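Local atomic coordinates of malonyl CoA-acyl carrier protein transacylase (Bartonella henselae, PDB entry 3QAT), a protein that probably transfers the malonyl group of malonyl-CoA to acyl carrier protein, supplying the extender unit for fatty acid biosynthesis. Residues T62-P67 / L120-N125; V72-I77 / E280-G284; L141-E146 / D167-I173; I267-S271 / I294-I298. One frame throughout, in Å; residues are numbered along the deposited sequence.

Overall arrangement
Contacts 1 and 2 are buried and share helix 62-82: its first turns pack on helix 113-129, and a later part meets the end of strand 275-281, with contact centres about 17 Å apart. Contact 3 is partly buried and contact 4 lies at the surface. Contact 1 combines close helix packing at a glycine with arginine bonds to oxygens, whereas contact 2 joins a serine hydroxyl, a water and aliphatic packing. In the smaller subdomain contact 3 pairs antiparallel strands beside the arginine-held carboxylates of Glu146 and Asp167. Contact 4 is mostly isoleucine packing beside the parallel sheet. It touches contact 3, with Ile294 against the Asn168-Gly170 backbone; contacts 1 and 4 lie on opposite sides of the chain's centre.

Contact 1 (T62-P67 / L120-N125); sequences TANAQP and LRIRGN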
loop_
_atom_site.group_PDB
_atom_site.type_symbol
_atom_site.label_atom_id
_atom_site.label_comp_id
_atom_site.label_asym_id
_atom_site.label_seq_id
_atom_site.Cartn_x
_atom_site.Cartn_y
_atom_site.Cartn_z
ATOM N N THR A 62 7.006 10.708 -1.946
ATOM C CA THR A 62 5.739 9.974 -2.128
ATOM C C THR A 62 5.053 10.253 -3.495
ATOM O O THR A 62 4.438 9.338 -4.068
ATOM C CB THR A 62 4.818 10.166 -0.918
ATOM O OG1 THR A 62 3.764 9.174 -0.939
ATOM C CG2 THR A 62 4.284 11.580 -0.891
ATOM N N ALA A 63 5.250 11.447 -4.061
ATOM C CA ALA A 63 4.712 11.745 -5.395
ATOM C C ALA A 63 5.337 10.890 -6.490
ATOM O O ALA A 63 4.742 10.706 -7.554
ATOM C CB ALA A 63 4.854 13.222 -5.724
ATOM N N ASN A 64 6.536 10.352 -6.215
ATOM C CA ASN A 64 7.176 9.385 -7.114
ATOM C C ASN A 64 6.923 7.931 -6.735
ATOM O O ASN A 64 6.570 7.109 -7.602
ATOM C CB ASN A 64 8.671 9.692 -7.224
ATOM C CG ASN A 64 8.902 11.025 -7.873
ATOM O OD1 ASN A 64 8.084 11.481 -8.696
ATOM N ND2 ASN A 64 9.984 11.694 -7.494
ATOM N N ALA A 65 7.100 7.623 -5.449
ATOM C CA ALA A 65 6.989 6.249 -4.983
ATOM C C ALA A 65 5.600 5.663 -5.246
ATOM O O ALA A 65 5.473 4.483 -5.525
ATOM C CB ALA A 65 7.308 6.179 -3.484
ATOM N N GLN A 66 4.551 6.486 -5.137
ATOM C CA GLN A 66 3.194 5.915 -5.288
ATOM C C GLN A 66 2.931 5.434 -6.742
ATOM O O GLN A 66 2.642 4.260 -6.924
ATOM C CB GLN A 66 2.106 6.883 -4.804
ATOM C CG GLN A 66 2.223 7.181 -3.305
ATOM C CD GLN A 66 0.958 7.835 -2.745
ATOM O OE1 GLN A 66 -0.168 7.481 -3.134
ATOM N NE2 GLN A 66 1.132 8.780 -1.805
ATOM N N PRO A 67 3.058 6.323 -7.761
ATOM C CA PRO A 67 2.843 5.775 -9.105
ATOM C C PRO A 67 3.920 4.752 -9.477
ATOM O O PRO A 67 3.617 3.782 -10.207
ATOM C CB PRO A 67 2.882 7.014 -10.036
ATOM C CG PRO A 67 3.643 8.093 -9.213
ATOM C CD PRO A 67 3.226 7.802 -7.772
ATOM N N LEU A 120 -2.563 8.374 -8.432
ATOM C CA LEU A 120 -1.485 8.212 -7.439
ATOM C C LEU A 120 -0.531 9.394 -7.391
ATOM O O LEU A 120 -0.038 9.755 -6.329
ATOM C CB LEU A 120 -0.732 6.885 -7.634
ATOM C CG LEU A 120 -1.607 5.685 -7.250
ATOM C CD1 LEU A 120 -0.858 4.439 -7.660
ATOM C CD2 LEU A 120 -1.902 5.689 -5.738
ATOM N N ARG A 121 -0.328 10.046 -8.535
ATOM C CA ARG A 121 0.427 11.287 -8.550
ATOM C C ARG A 121 -0.328 12.409 -7.789
ATOM O O ARG A 121 0.259 13.123 -6.986
ATOM C CB ARG A 121 0.776 11.659 -10.002
ATOM C CG ARG A 121 1.350 13.057 -10.215
ATOM C CD ARG A 121 2.585 13.374 -9.376
ATOM N NE ARG A 121 3.695 12.410 -9.518
ATOM C CZ ARG A 121 4.583 12.413 -10.516
ATOM N NH1 ARG A 121 4.459 13.229 -11.566
ATOM N NH2 ARG A 121 5.597 11.548 -10.471
ATOM N N ILE A 122 -1.641 12.495 -8.012
ATOM C CA ILE A 122 -2.480 13.463 -7.271
ATOM C C ILE A 122 -2.407 13.143 -5.775
ATOM O O ILE A 122 -2.270 14.058 -4.932
ATOM C CB ILE A 122 -3.938 13.422 -7.802
ATOM C CG1 ILE A 122 -3.979 14.106 -9.174
ATOM C CG2 ILE A 122 -4.897 14.118 -6.800
ATOM C CD1 ILE A 122 -5.272 13.769 -9.966
ATOM N N ARG A 123 -2.461 11.853 -5.444
ATOM C CA ARG A 123 -2.469 11.443 -4.048
ATOM C C ARG A 123 -1.139 11.813 -3.368
ATOM O O ARG A 123 -1.123 12.409 -2.284
ATOM C CB ARG A 123 -2.703 9.926 -3.980
ATOM C CG ARG A 123 -3.070 9.407 -2.592
ATOM C CD ARG A 123 -3.544 7.951 -2.708
ATOM N NE ARG A 123 -3.914 7.335 -1.410
ATOM C CZ ARG A 123 -3.049 6.698 -0.606
ATOM N NH1 ARG A 123 -1.733 6.636 -0.902
ATOM N NH2 ARG A 123 -3.478 6.139 0.530
ATOM N N GLY A 124 -0.033 11.483 -4.033
ATOM C CA GLY A 124 1.310 11.769 -3.492
ATOM C C GLY A 124 1.536 13.271 -3.369
ATOM O O GLY A 124 2.012 13.741 -2.347
ATOM N N ASN A 125 1.169 14.023 -4.405
ATOM C CA ASN A 125 1.313 15.483 -4.347
ATOM C C ASN A 125 0.516 16.068 -3.171
ATOM O O ASN A 125 1.029 16.948 -2.424
ATOM C CB ASN A 125 0.858 16.140 -5.652
ATOM C CG ASN A 125 1.900 16.080 -6.772
ATOM O OD1 ASN A 125 3.086 15.857 -6.536
ATOM N ND2 ASN A 125 1.446 16.297 -7.995
#
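Ala63 and Gly124 bring helices 62-82 and 113-129 together, the local segments running roughly antiparallel, at 149°, with axes 7.5 Å apart. This is a close helix-helix packing within the acyltransferase domain, made at a glycine: the CA atoms of Ala63 and Gly124 are 3.9 Å apart, because Gly124 has no side chain to hold the backbones off. Pro67 kinks the first helix and slides past Leu120, its ring carbon CD lying on Leu120 CB. Having no N-H, Pro67 cannot bond back to Ala63 O, and Arg121 takes over that carbonyl. The arginine chain bends at chi2 (55°) and again at chi3, bringing the edge of its guanidinium to the Ala63 carbonyl. Arg121 then grips Ala63 O side-on, with Arg121 NE at 2.8 Å and NH2 at 3.2 Å, the oxygen lying in the guanidinium plane while both nitrogens sit above one face of the carbonyl. NH2 also makes a salt bridge to Glu45. On another side of the interface Gln66 is held at both ends of its amide. Gln66 OE1 accepts from Arg123 NH1 at 2.9 Å, with amide and guanidinium planes 76° apart, and Gln66 NE2 donates almost straight to Thr62 OG1 at 2.8 Å; together the two bonds fix the rotation of the amide. Arg123 is extended from CG to NE, and its NH2 continues to Gln256 and to Ser98, in a GxSxG sequence consistent with the nucleophile elbow of this family. Gln66 NE2 lies 3.4 Å from Gly124 CA, while Asn125 OD1 comes to 3.3 Å from the methyl CB of Ala63.

Contact 2 (V72-I77 / E280-G284); sequences VSMAVI and EIGSG
Ser73 has its OG beside the backbone N and anti to its own carbonyl carbon (chi1 -73°), the turn that carries the hydroxyl across to the Ile281 carbonyl. Ile281 in turn sets CG2 anti to its backbone N, which places this methyl against Val76 and Ile77. Ser73 OG donates to Ile281 O at 2.7 Å, approaching 31° from the carbonyl plane. The same hydroxyl accepts from a water 3.0 Å away from OG, and that water takes the N-H of Ser283, its oxygen 2.9 Å from Ser283 N. One serine thus ties the last residue of the strand directly, and the loop after it through a water. Between these two points lies Gly282, whose CA comes within 3.9 Å of Ser73 CA, an approach its lack of a side chain permits. Around this polar strip the packing is aliphatic. Ile281 CG2 meets Val76 CG1 at 3.8 Å and Ile77 CD1 at the same separation, and it also rests on Ser73 O. Val72 reaches across with CG1 to lie 3.6 Å from Ser283 N. This is a helix packed against the C-terminal end of a strand in an alpha/beta fold. Strand 275-281 runs between strands 6-11 and 299-303 of the parallel sheet, with Ile281 bonded through its backbone to Thr10 and Gly282 to Val303. Phe9 and Phe11 of strand 6-11 extend the hydrophobic layer beside Ile281, while helices 30-43 and 100-107 cover other sides of helix 62-82.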
loop_
_atom_site.group_PDB
_atom_site.type_symbol
_atom_site.label_atom_id
_atom_site.label_comp_id
_atom_site.label_asym_id
_atom_site.label_seq_id
_atom_site.Cartn_x
_atom_site.Cartn_y
_atom_site.Cartn_z
ATOM N N VAL A 72 5.316 -1.060 -11.020
ATOM C CA VAL A 72 5.987 -2.352 -10.868
ATOM C C VAL A 72 4.943 -3.452 -10.671
ATOM O O VAL A 72 5.019 -4.500 -11.317
ATOM C CB VAL A 72 6.979 -2.339 -9.705
ATOM C CG1 VAL A 72 7.600 -3.740 -9.499
ATOM C CG2 VAL A 72 8.069 -1.291 -9.979
ATOM N N SER A 73 3.958 -3.217 -9.802
ATOM C CA SER A 73 2.914 -4.214 -9.574
ATOM C C SER A 73 2.143 -4.536 -10.856
ATOM O O SER A 73 1.909 -5.711 -11.186
ATOM C CB SER A 73 1.932 -3.770 -8.481
ATOM O OG SER A 73 2.509 -3.840 -7.192
ATOM N N MET A 74 1.765 -3.489 -11.575
ATOM C CA MET A 74 0.983 -3.701 -12.824
ATOM C C MET A 74 1.818 -4.347 -13.931
ATOM O O MET A 74 1.287 -5.117 -14.728
ATOM C CB MET A 74 0.339 -2.392 -13.294
ATOM C CG MET A 74 -0.891 -2.023 -12.454
ATOM S SD MET A 74 -2.166 -3.329 -12.365
ATOM C CE MET A 74 -2.512 -3.618 -14.104
ATOM N N ALA A 75 3.130 -4.078 -13.966
ATOM C CA ALA A 75 4.003 -4.799 -14.922
ATOM C C ALA A 75 3.948 -6.311 -14.623
ATOM O O ALA A 75 3.785 -7.128 -15.541
ATOM C CB ALA A 75 5.451 -4.300 -14.829
ATOM N N VAL A 76 4.069 -6.686 -13.354
ATOM C CA VAL A 76 3.930 -8.104 -12.980
ATOM C C VAL A 76 2.560 -8.666 -13.399
ATOM O O VAL A 76 2.498 -9.755 -14.010
ATOM C CB VAL A 76 4.172 -8.322 -11.483
ATOM C CG1 VAL A 76 3.832 -9.783 -11.086
ATOM C CG2 VAL A 76 5.612 -7.994 -11.142
ATOM N N ILE A 77 1.474 -7.937 -13.112
ATOM C CA ILE A 77 0.129 -8.402 -13.489
ATOM C C ILE A 77 0.039 -8.631 -15.001
ATOM O O ILE A 77 -0.494 -9.662 -15.461
ATOM C CB ILE A 77 -0.999 -7.434 -13.014
ATOM C CG1 ILE A 77 -1.105 -7.396 -11.469
ATOM C CG2 ILE A 77 -2.375 -7.794 -13.682
ATOM C CD1 ILE A 77 -1.616 -8.728 -10.798
ATOM N N GLU A 280 2.336 -11.610 -2.950
ATOM C CA GLU A 280 2.745 -10.190 -2.936
ATOM C C GLU A 280 3.215 -9.822 -4.354
ATOM O O GLU A 280 4.247 -10.315 -4.836
ATOM C CB GLU A 280 3.878 -9.988 -1.911
ATOM C CG GLU A 280 4.377 -8.533 -1.870
ATOM C CD GLU A 280 5.294 -8.236 -0.681
ATOM O OE1 GLU A 280 5.857 -9.209 -0.085
ATOM O OE2 GLU A 280 5.393 -7.019 -0.319
ATOM N N ILE A 281 2.455 -8.943 -5.002
ATOM C CA ILE A 281 2.653 -8.656 -6.413
ATOM C C ILE A 281 3.433 -7.365 -6.574
ATOM O O ILE A 281 2.936 -6.305 -6.213
ATOM C CB ILE A 281 1.276 -8.485 -7.121
ATOM C CG1 ILE A 281 0.358 -9.707 -6.936
ATOM C CG2 ILE A 281 1.485 -8.188 -8.622
ATOM C CD1 ILE A 281 0.954 -11.030 -7.475
ATOM N N GLY A 282 4.645 -7.435 -7.112
ATOM C CA GLY A 282 5.446 -6.225 -7.361
ATOM C C GLY A 282 6.796 -6.200 -6.669
ATOM O O GLY A 282 7.499 -7.197 -6.623
ATOM N N SER A 283 7.168 -5.032 -6.137
ATOM C CA SER A 283 8.517 -4.818 -5.582
ATOM C C SER A 283 8.631 -5.253 -4.114
ATOM O O SER A 283 7.822 -4.851 -3.288
ATOM C CB SER A 283 8.856 -3.318 -5.664
ATOM O OG SER A 283 10.207 -3.105 -5.220
ATOM N N GLY A 284 9.656 -6.049 -3.805
ATOM C CA GLY A 284 10.034 -6.322 -2.411
ATOM C C GLY A 284 9.312 -7.478 -1.723
ATOM O O GLY A 284 8.479 -8.182 -2.326
HETATM O O HOH W 1 5.180 -2.887 -6.369
#

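Contact 3 (L141-E146 / D167-I173); sequences LIGLDE and DNGGGQI
Glu146 and Asp167 bring two carboxylates together, their planes 58° apart and their side chains crossing at about a right angle. Asp167 OD2 lies 3.3 Å from Glu146 OE2 and 3.4 Å from Glu146 OE1. Arginines probably offset the like charges: Arg264 bridges to Asp167 OD2 and Glu146 OE1, and Arg260 pairs with Glu146 OE2. Glu146 reaches this cluster with CG anti to its backbone N (chi1 -154°) and an extended chain. Beside it, strands 136-142 and 172-176 pair antiparallel in a ferredoxin-like subdomain, whose strands lie 196-200, 136-142, 172-176, 162-169, the 4-1-3-2 order of that fold. Leu141 and Ile173 form a hydrogen-bonded pair, Leu141 N to Ile173 O at 2.8 Å and Ile173 N to Leu141 O at 3.0 Å. Ile142 and Gln172 are the next, non-hydrogen-bonded pair, with Ile142 CG1 alongside Gln172 CG. The type I' turn from Gly169 to Gln172 closes the hairpin of strands 162-169 and 172-176 and presents Gly171 O, which accepts from Gly143 N at 2.9 Å and from a water bound to Leu144 N. On the Leu141 face, Ile173 CD1 comes to 3.3 Å from Leu144 O, beside the start of helix 146-155.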
loop_
_atom_site.group_PDB
_atom_site.type_symbol
_atom_site.label_atom_id
_atom_site.label_comp_id
_atom_site.label_asym_id
_atom_site.label_seq_id
_atom_site.Cartn_x
_atom_site.Cartn_y
_atom_site.Cartn_z
ATOM N N LEU A 141 6.625 1.407 15.840
ATOM C CA LEU A 141 6.687 0.701 17.126
ATOM C C LEU A 141 6.623 -0.806 16.906
ATOM O O LEU A 141 5.935 -1.295 15.998
ATOM C CB LEU A 141 5.505 1.108 18.022
ATOM C CG LEU A 141 5.222 2.598 18.156
ATOM C CD1 LEU A 141 3.947 2.798 19.034
ATOM C CD2 LEU A 141 6.433 3.418 18.662
ATOM N N ILE A 142 7.356 -1.551 17.733
ATOM C CA ILE A 142 7.196 -3.003 17.806
ATOM C C ILE A 142 7.033 -3.454 19.252
ATOM O O ILE A 142 7.776 -2.997 20.133
ATOM C CB ILE A 142 8.403 -3.746 17.225
ATOM C CG1 ILE A 142 8.646 -3.307 15.783
ATOM C CG2 ILE A 142 8.146 -5.278 17.240
ATOM C CD1 ILE A 142 9.914 -3.886 15.220
ATOM N N GLY A 143 6.034 -4.305 19.483
ATOM C CA GLY A 143 5.910 -5.047 20.746
ATOM C C GLY A 143 4.793 -4.608 21.661
ATOM O O GLY A 143 4.592 -5.206 22.736
ATOM N N LEU A 144 4.070 -3.559 21.282
ATOM C CA LEU A 144 2.903 -3.125 22.044
ATOM C C LEU A 144 1.623 -3.407 21.271
ATOM O O LEU A 144 1.553 -3.146 20.075
ATOM C CB LEU A 144 2.985 -1.628 22.372
ATOM C CG LEU A 144 4.226 -1.160 23.140
ATOM C CD1 LEU A 144 4.209 0.370 23.325
ATOM C CD2 LEU A 144 4.352 -1.879 24.503
ATOM N N ASP A 145 0.601 -3.923 21.955
ATOM C CA ASP A 145 -0.652 -4.204 21.251
ATOM C C ASP A 145 -1.427 -2.914 20.990
ATOM O O ASP A 145 -1.108 -1.862 21.552
ATOM C CB ASP A 145 -1.502 -5.281 21.962
ATOM C CG ASP A 145 -1.997 -4.849 23.321
ATOM O OD1 ASP A 145 -2.154 -3.633 23.574
ATOM O OD2 ASP A 145 -2.251 -5.742 24.159
ATOM N N GLU A 146 -2.429 -3.012 20.129
ATOM C CA GLU A 146 -3.237 -1.880 19.714
ATOM C C GLU A 146 -3.836 -1.108 20.887
ATOM O O GLU A 146 -3.792 0.126 20.916
ATOM C CB GLU A 146 -4.342 -2.402 18.825
ATOM C CG GLU A 146 -4.871 -1.422 17.846
ATOM C CD GLU A 146 -5.421 -2.122 16.620
ATOM O OE1 GLU A 146 -5.948 -3.263 16.765
ATOM O OE2 GLU A 146 -5.329 -1.526 15.518
ATOM N N ASP A 167 -1.860 -0.815 11.527
ATOM C CA ASP A 167 -1.777 -1.963 12.402
ATOM C C ASP A 167 -1.280 -3.081 11.471
ATOM O O ASP A 167 -2.068 -3.638 10.697
ATOM C CB ASP A 167 -3.179 -2.278 12.972
ATOM C CG ASP A 167 -3.214 -3.568 13.795
ATOM O OD1 ASP A 167 -2.169 -3.986 14.313
ATOM O OD2 ASP A 167 -4.301 -4.184 13.931
ATOM N N ASN A 168 0.023 -3.369 11.507
ATOM C CA ASN A 168 0.657 -4.222 10.482
ATOM C C ASN A 168 0.779 -5.706 10.764
ATOM O O ASN A 168 1.073 -6.490 9.853
ATOM C CB ASN A 168 2.015 -3.644 10.061
ATOM C CG ASN A 168 1.849 -2.393 9.225
ATOM O OD1 ASN A 168 0.839 -2.248 8.515
ATOM N ND2 ASN A 168 2.831 -1.481 9.297
ATOM N N GLY A 169 0.492 -6.096 11.991
ATOM C CA GLY A 169 0.656 -7.495 12.396
ATOM C C GLY A 169 2.054 -7.709 12.956
ATOM O O GLY A 169 2.925 -6.837 12.855
ATOM N N GLY A 170 2.274 -8.869 13.561
ATOM C CA GLY A 170 3.577 -9.179 14.117
ATOM C C GLY A 170 3.998 -8.229 15.225
ATOM O O GLY A 170 5.195 -8.066 15.479
ATOM N N GLY A 171 3.024 -7.608 15.870
ATOM C CA GLY A 171 3.280 -6.614 16.913
ATOM C C GLY A 171 3.790 -5.270 16.391
ATOM O O GLY A 171 4.266 -4.443 17.181
ATOM N N GLN A 172 3.671 -5.039 15.084
ATOM C CA GLN A 172 4.135 -3.778 14.453
ATOM C C GLN A 172 3.005 -2.786 14.319
ATOM O O GLN A 172 1.992 -3.075 13.666
ATOM C CB GLN A 172 4.692 -4.027 13.051
ATOM C CG GLN A 172 5.977 -4.832 13.054
ATOM C CD GLN A 172 6.473 -5.106 11.657
ATOM O OE1 GLN A 172 6.415 -4.243 10.760
ATOM N NE2 GLN A 172 6.949 -6.313 11.451
ATOM N N ILE A 173 3.180 -1.613 14.920
ATOM C CA ILE A 173 2.174 -0.552 14.849
ATOM C C ILE A 173 2.887 0.759 14.496
ATOM O O ILE A 173 3.920 1.091 15.091
ATOM C CB ILE A 173 1.378 -0.434 16.174
ATOM C CG1 ILE A 173 0.471 -1.670 16.382
ATOM C CG2 ILE A 173 0.543 0.883 16.204
ATOM C CD1 ILE A 173 -0.245 -1.711 17.703
HETATM O O HOH W 2 3.702 -2.042 18.650
#

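Contact 4 (I267-S271 / I294-I298); sequences IEWIS and INKDI
Ile267 and Ile294 make the main apolar contact, crossing at about a right angle where helix 263-272 passes the end of helix 286-294. Ile294 CD1 lies 3.8 Å from Ile267 CB, and Ile294 CG2 packs on Ile267 CG2. The same Ile294 CG2 also touches the aliphatic part of Glu268, at 3.7 Å from its CG, while the carboxylate of Glu268 goes to Arg264 in a salt bridge. Ile298 takes CG1 between its backbone N and carbonyl carbon (chi1 47°), which brings CD1 within 4.2 Å of Ile267 CG2. A second group sets polar atoms against carbon. Ser271 OG lies 3.5 Å from Ile298 CG2, and Asn295 ND2 rests against Ser271 CB at the same distance. The hydrogen bonds of Ser271 and Asn295 OD1 stay within their own segments. Ser271 OG turns back to Ile267 O at 2.8 Å, and this carbonyl also accepts Ser271 N from the opposite face of its plane. Asn295, just past the helix, swings its CG anti to the backbone N (chi1 -177°), and its OD1 takes the N-H of Asp297 in the carbonyl plane, an Asx turn. Asn295 OD1 also accepts from Ile298 N, above the plane at 3.0 Å. The loop so shaped completes a beta-alpha-beta crossover from strand 275-281 through helix 286-294 to strand 299-303, with Leu278 touching both Ile267 and Ile298. Because these hydrogen bonds are made inside each segment, the join rests on apolar packing, while the Asx turn sets the position of the Ile298 backbone.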
loop_
_atom_site.group_PDB
_atom_site.type_symbol
_atom_site.label_atom_id
_atom_site.label_comp_id
_atom_site.label_asym_id
_atom_site.label_seq_id
_atom_site.Cartn_x
_atom_site.Cartn_y
_atom_site.Cartn_z
ATOM N N ILE A 267 -5.247 -9.553 6.696
ATOM C CA ILE A 267 -4.633 -10.855 6.468
ATOM C C ILE A 267 -5.371 -11.939 7.271
ATOM O O ILE A 267 -5.603 -13.060 6.766
ATOM C CB ILE A 267 -3.135 -10.837 6.824
ATOM C CG1 ILE A 267 -2.399 -9.844 5.898
ATOM C CG2 ILE A 267 -2.535 -12.275 6.728
ATOM C CD1 ILE A 267 -2.604 -10.113 4.384
ATOM N N GLU A 268 -5.763 -11.604 8.497
ATOM C CA GLU A 268 -6.537 -12.552 9.314
ATOM C C GLU A 268 -7.873 -12.882 8.640
ATOM O O GLU A 268 -8.261 -14.060 8.607
ATOM C CB GLU A 268 -6.733 -12.034 10.739
ATOM C CG GLU A 268 -5.425 -12.062 11.546
ATOM C CD GLU A 268 -5.530 -11.446 12.936
ATOM O OE1 GLU A 268 -6.539 -10.785 13.237
ATOM O OE2 GLU A 268 -4.588 -11.616 13.736
ATOM N N TRP A 269 -8.578 -11.866 8.135
ATOM C CA TRP A 269 -9.840 -12.101 7.435
ATOM C C TRP A 269 -9.634 -12.980 6.197
ATOM O O TRP A 269 -10.322 -13.991 6.000
ATOM C CB TRP A 269 -10.566 -10.799 7.057
ATOM C CG TRP A 269 -11.954 -11.123 6.548
ATOM C CD1 TRP A 269 -13.073 -11.266 7.301
ATOM C CD2 TRP A 269 -12.332 -11.419 5.193
ATOM N NE1 TRP A 269 -14.147 -11.599 6.501
ATOM C CE2 TRP A 269 -13.723 -11.706 5.203
ATOM C CE3 TRP A 269 -11.641 -11.460 3.972
ATOM C CZ2 TRP A 269 -14.435 -12.053 4.045
ATOM C CZ3 TRP A 269 -12.354 -11.795 2.806
ATOM C CH2 TRP A 269 -13.741 -12.114 2.863
ATOM N N ILE A 270 -8.693 -12.593 5.344
ATOM C CA ILE A 270 -8.445 -13.374 4.131
ATOM C C ILE A 270 -8.144 -14.846 4.441
ATOM O O ILE A 270 -8.697 -15.742 3.799
ATOM C CB ILE A 270 -7.345 -12.716 3.248
ATOM C CG1 ILE A 270 -7.848 -11.399 2.642
ATOM C CG2 ILE A 270 -6.915 -13.647 2.122
ATOM C CD1 ILE A 270 -6.706 -10.561 1.991
ATOM N N SER A 271 -7.294 -15.090 5.437
ATOM C CA SER A 271 -6.872 -16.443 5.798
ATOM C C SER A 271 -8.016 -17.290 6.332
ATOM O O SER A 271 -7.984 -18.517 6.191
ATOM C CB SER A 271 -5.763 -16.387 6.852
ATOM O OG SER A 271 -4.667 -15.673 6.302
ATOM N N ILE A 294 1.922 -12.822 10.934
ATOM C CA ILE A 294 0.504 -12.850 11.289
ATOM C C ILE A 294 -0.069 -14.264 11.364
ATOM O O ILE A 294 -0.867 -14.570 12.265
ATOM C CB ILE A 294 -0.324 -12.011 10.278
ATOM C CG1 ILE A 294 0.059 -10.526 10.392
ATOM C CG2 ILE A 294 -1.849 -12.209 10.508
ATOM C CD1 ILE A 294 -0.351 -9.682 9.165
ATOM N N ASN A 295 0.309 -15.112 10.407
ATOM C CA ASN A 295 -0.252 -16.456 10.295
ATOM C C ASN A 295 0.856 -17.402 9.828
ATOM O O ASN A 295 1.361 -17.278 8.723
ATOM C CB ASN A 295 -1.430 -16.430 9.302
ATOM C CG ASN A 295 -2.143 -17.784 9.166
ATOM O OD1 ASN A 295 -1.508 -18.836 9.042
ATOM N ND2 ASN A 295 -3.474 -17.748 9.170
ATOM N N LYS A 296 1.238 -18.344 10.687
ATOM C CA LYS A 296 2.334 -19.269 10.383
ATOM C C LYS A 296 1.945 -20.428 9.449
ATOM O O LYS A 296 2.811 -21.165 8.978
ATOM C CB LYS A 296 2.929 -19.820 11.695
ATOM N N ASP A 297 0.657 -20.583 9.165
ATOM C CA ASP A 297 0.183 -21.719 8.372
ATOM C C ASP A 297 -0.058 -21.398 6.905
ATOM O O ASP A 297 -0.033 -22.298 6.067
ATOM C CB ASP A 297 -1.096 -22.316 8.965
ATOM C CG ASP A 297 -0.912 -22.803 10.393
ATOM O OD1 ASP A 297 0.174 -23.328 10.736
ATOM O OD2 ASP A 297 -1.878 -22.652 11.169
ATOM N N ILE A 298 -0.322 -20.136 6.583
ATOM C CA ILE A 298 -0.551 -19.757 5.183
ATOM C C ILE A 298 0.758 -19.783 4.398
ATOM O O ILE A 298 1.841 -19.613 4.955
ATOM C CB ILE A 298 -1.212 -18.364 5.043
ATOM C CG1 ILE A 298 -0.485 -17.364 5.932
ATOM C CG2 ILE A 298 -2.717 -18.451 5.339
ATOM C CD1 ILE A 298 -0.798 -15.916 5.674
#